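Local coordinates for protein alpha-galactosidase (Lactobacillus brevis, PDB 3MI6) that probably hydrolyses the glycosidic bonds of terminal, non-reducing alpha-D-galactose residues in alpha-D-galactosides, at residues D377-G382 and S419-L424. Sequence-based numbering, arbitrary orientation.
Sequences DTTSLG and SVDSDL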
loop_
_atom_site.group_PDB
_atom_site.type_symbol
_atom_site.label_atom_id
_atom_site.label_comp_id
_atom_site.label_asym_id
_atom_site.label_seq_id
_atom_site.Cartn_x
_atom_site.Cartn_y
_atom_site.Cartn_z
ATOM N N ASP D 377 41.013 -25.534 6.694
ATOM C CA ASP D 377 39.698 -25.917 7.200
ATOM C C ASP D 377 39.212 -27.263 6.641
ATOM O O ASP D 377 38.045 -27.409 6.272
ATOM C CB ASP D 377 38.641 -24.789 7.051
ATOM C CG ASP D 377 38.399 -24.354 5.602
ATOM O OD1 ASP D 377 39.180 -24.738 4.693
ATOM O OD2 ASP D 377 37.411 -23.604 5.393
ATOM N N THR D 378 40.104 -28.251 6.604
ATOM C CA THR D 378 39.759 -29.539 6.011
ATOM C C THR D 378 40.415 -30.730 6.692
ATOM O O THR D 378 40.589 -31.769 6.070
ATOM C CB THR D 378 40.170 -29.588 4.523
ATOM O OG1 THR D 378 41.600 -29.596 4.423
ATOM C CG2 THR D 378 39.631 -28.390 3.758
ATOM N N THR D 379 40.800 -30.581 7.953
ATOM C CA THR D 379 41.581 -31.617 8.636
ATOM C C THR D 379 41.585 -31.408 10.141
ATOM O O THR D 379 41.553 -30.276 10.591
ATOM C CB THR D 379 43.084 -31.608 8.203
ATOM O OG1 THR D 379 43.893 -31.175 9.301
ATOM C CG2 THR D 379 43.338 -30.670 7.013
ATOM N N SER D 380 41.613 -32.493 10.912
ATOM C CA SER D 380 41.803 -32.433 12.377
ATOM C C SER D 380 40.578 -32.081 13.199
ATOM O O SER D 380 40.633 -32.073 14.426
ATOM C CB SER D 380 42.778 -31.322 12.799
ATOM O OG SER D 380 43.942 -31.299 11.999
ATOM N N LEU D 381 39.479 -31.770 12.526
ATOM C CA LEU D 381 38.212 -31.588 13.214
ATOM C C LEU D 381 37.816 -32.866 13.926
ATOM O O LEU D 381 37.309 -33.783 13.313
ATOM C CB LEU D 381 37.123 -31.158 12.234
ATOM C CG LEU D 381 36.388 -29.863 12.602
ATOM C CD1 LEU D 381 37.336 -28.809 13.169
ATOM C CD2 LEU D 381 35.645 -29.318 11.402
ATOM N N GLY D 382 38.058 -32.916 15.227
ATOM C CA GLY D 382 37.744 -34.080 16.035
ATOM C C GLY D 382 38.890 -34.384 16.982
ATOM O O GLY D 382 38.748 -35.151 17.927
ATOM N N SER D 419 36.284 -34.272 10.797
ATOM C CA SER D 419 36.931 -34.285 9.485
ATOM C C SER D 419 37.411 -35.703 9.151
ATOM O O SER D 419 37.736 -36.468 10.053
ATOM C CB SER D 419 38.111 -33.311 9.472
ATOM O OG SER D 419 37.734 -32.043 8.959
ATOM N N VAL D 420 37.448 -36.067 7.873
ATOM C CA VAL D 420 37.874 -37.418 7.518
ATOM C C VAL D 420 39.370 -37.579 7.762
ATOM O O VAL D 420 39.826 -38.637 8.208
ATOM C CB VAL D 420 37.540 -37.800 6.062
ATOM C CG1 VAL D 420 38.000 -39.214 5.772
ATOM C CG2 VAL D 420 36.052 -37.686 5.808
ATOM N N ASP D 421 40.134 -36.530 7.473
ATOM C CA ASP D 421 41.534 -36.504 7.875
ATOM C C ASP D 421 41.624 -36.203 9.362
ATOM O O ASP D 421 41.970 -35.092 9.747
ATOM C CB ASP D 421 42.337 -35.457 7.079
ATOM C CG ASP D 421 43.860 -35.590 7.288
ATOM O OD1 ASP D 421 44.302 -36.608 7.878
ATOM O OD2 ASP D 421 44.614 -34.685 6.856
ATOM N N SER D 422 41.304 -37.180 10.203
ATOM C CA SER D 422 41.456 -36.989 11.638
ATOM C C SER D 422 41.541 -38.288 12.444
ATOM O O SER D 422 40.808 -39.242 12.190
ATOM C CB SER D 422 40.329 -36.106 12.175
ATOM O OG SER D 422 39.163 -36.864 12.391
ATOM N N ASP D 423 42.434 -38.295 13.429
ATOM C CA ASP D 423 42.605 -39.422 14.349
ATOM C C ASP D 423 41.278 -40.026 14.827
ATOM O O ASP D 423 41.171 -41.241 15.021
ATOM C CB ASP D 423 43.433 -38.999 15.581
ATOM C CG ASP D 423 44.922 -38.752 15.261
ATOM O OD1 ASP D 423 45.309 -38.757 14.064
ATOM O OD2 ASP D 423 45.702 -38.549 16.226
ATOM N N LEU D 424 40.282 -39.172 15.038
ATOM C CA LEU D 424 39.001 -39.612 15.571
ATOM C C LEU D 424 38.329 -40.516 14.550
ATOM O O LEU D 424 37.730 -41.538 14.895
ATOM C CB LEU D 424 38.105 -38.403 15.861
ATOM C CG LEU D 424 37.142 -38.451 17.048
ATOM C CD1 LEU D 424 36.111 -37.328 16.942
ATOM C CD2 LEU D 424 36.448 -39.782 17.144
HETATM O O HOH W 1 36.907 -28.697 8.470
#
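Thr378 meets Ser419 through its carbonyl carbon, which lies against the serine OG. Just before it, Asp377 forms a salt bridge to Arg444, a predicted substrate-binding residue. At Thr379, CB rests 3.7 Å from Asp421 OD2. Asp421 CG is anti to its backbone N (chi1 -169°), which puts CG on the Thr379 side; OD2 makes the approach. Thr379 OG1 and Ser380 OG are hydrogen-bonded at 2.7 Å, and Ser380 OG also bonds to His373 N. Ser380 N donates to Asp421 O at 2.9 Å, and Asp421 is the centre of an inverse gamma turn. Ser422 CB sits near Ser380 CA. Leu381 O then accepts from Ser419 N at 2.8 Å. Leu381 CB packs 3.4 Å from Ser419 OG. Ser422 OG donates to Ser419 O at 2.8 Å. An alanine at Ser422 would probably leave Ser419 O without this bond and the turn between them less firmly held. At Gly382, Leu424 CD1 lies 3.6 Å from the carbonyl O. The contact joins two loops of the Melibiase-family (beta/alpha)8 barrel. They follow barrel strands 363-366 and 408-413, the second and third of the eight; the latter loop passes through the short strand 417-418. Leu381 lies close to Asp368, another predicted substrate-binding residue, so the paired loops border the probable galactoside-binding site.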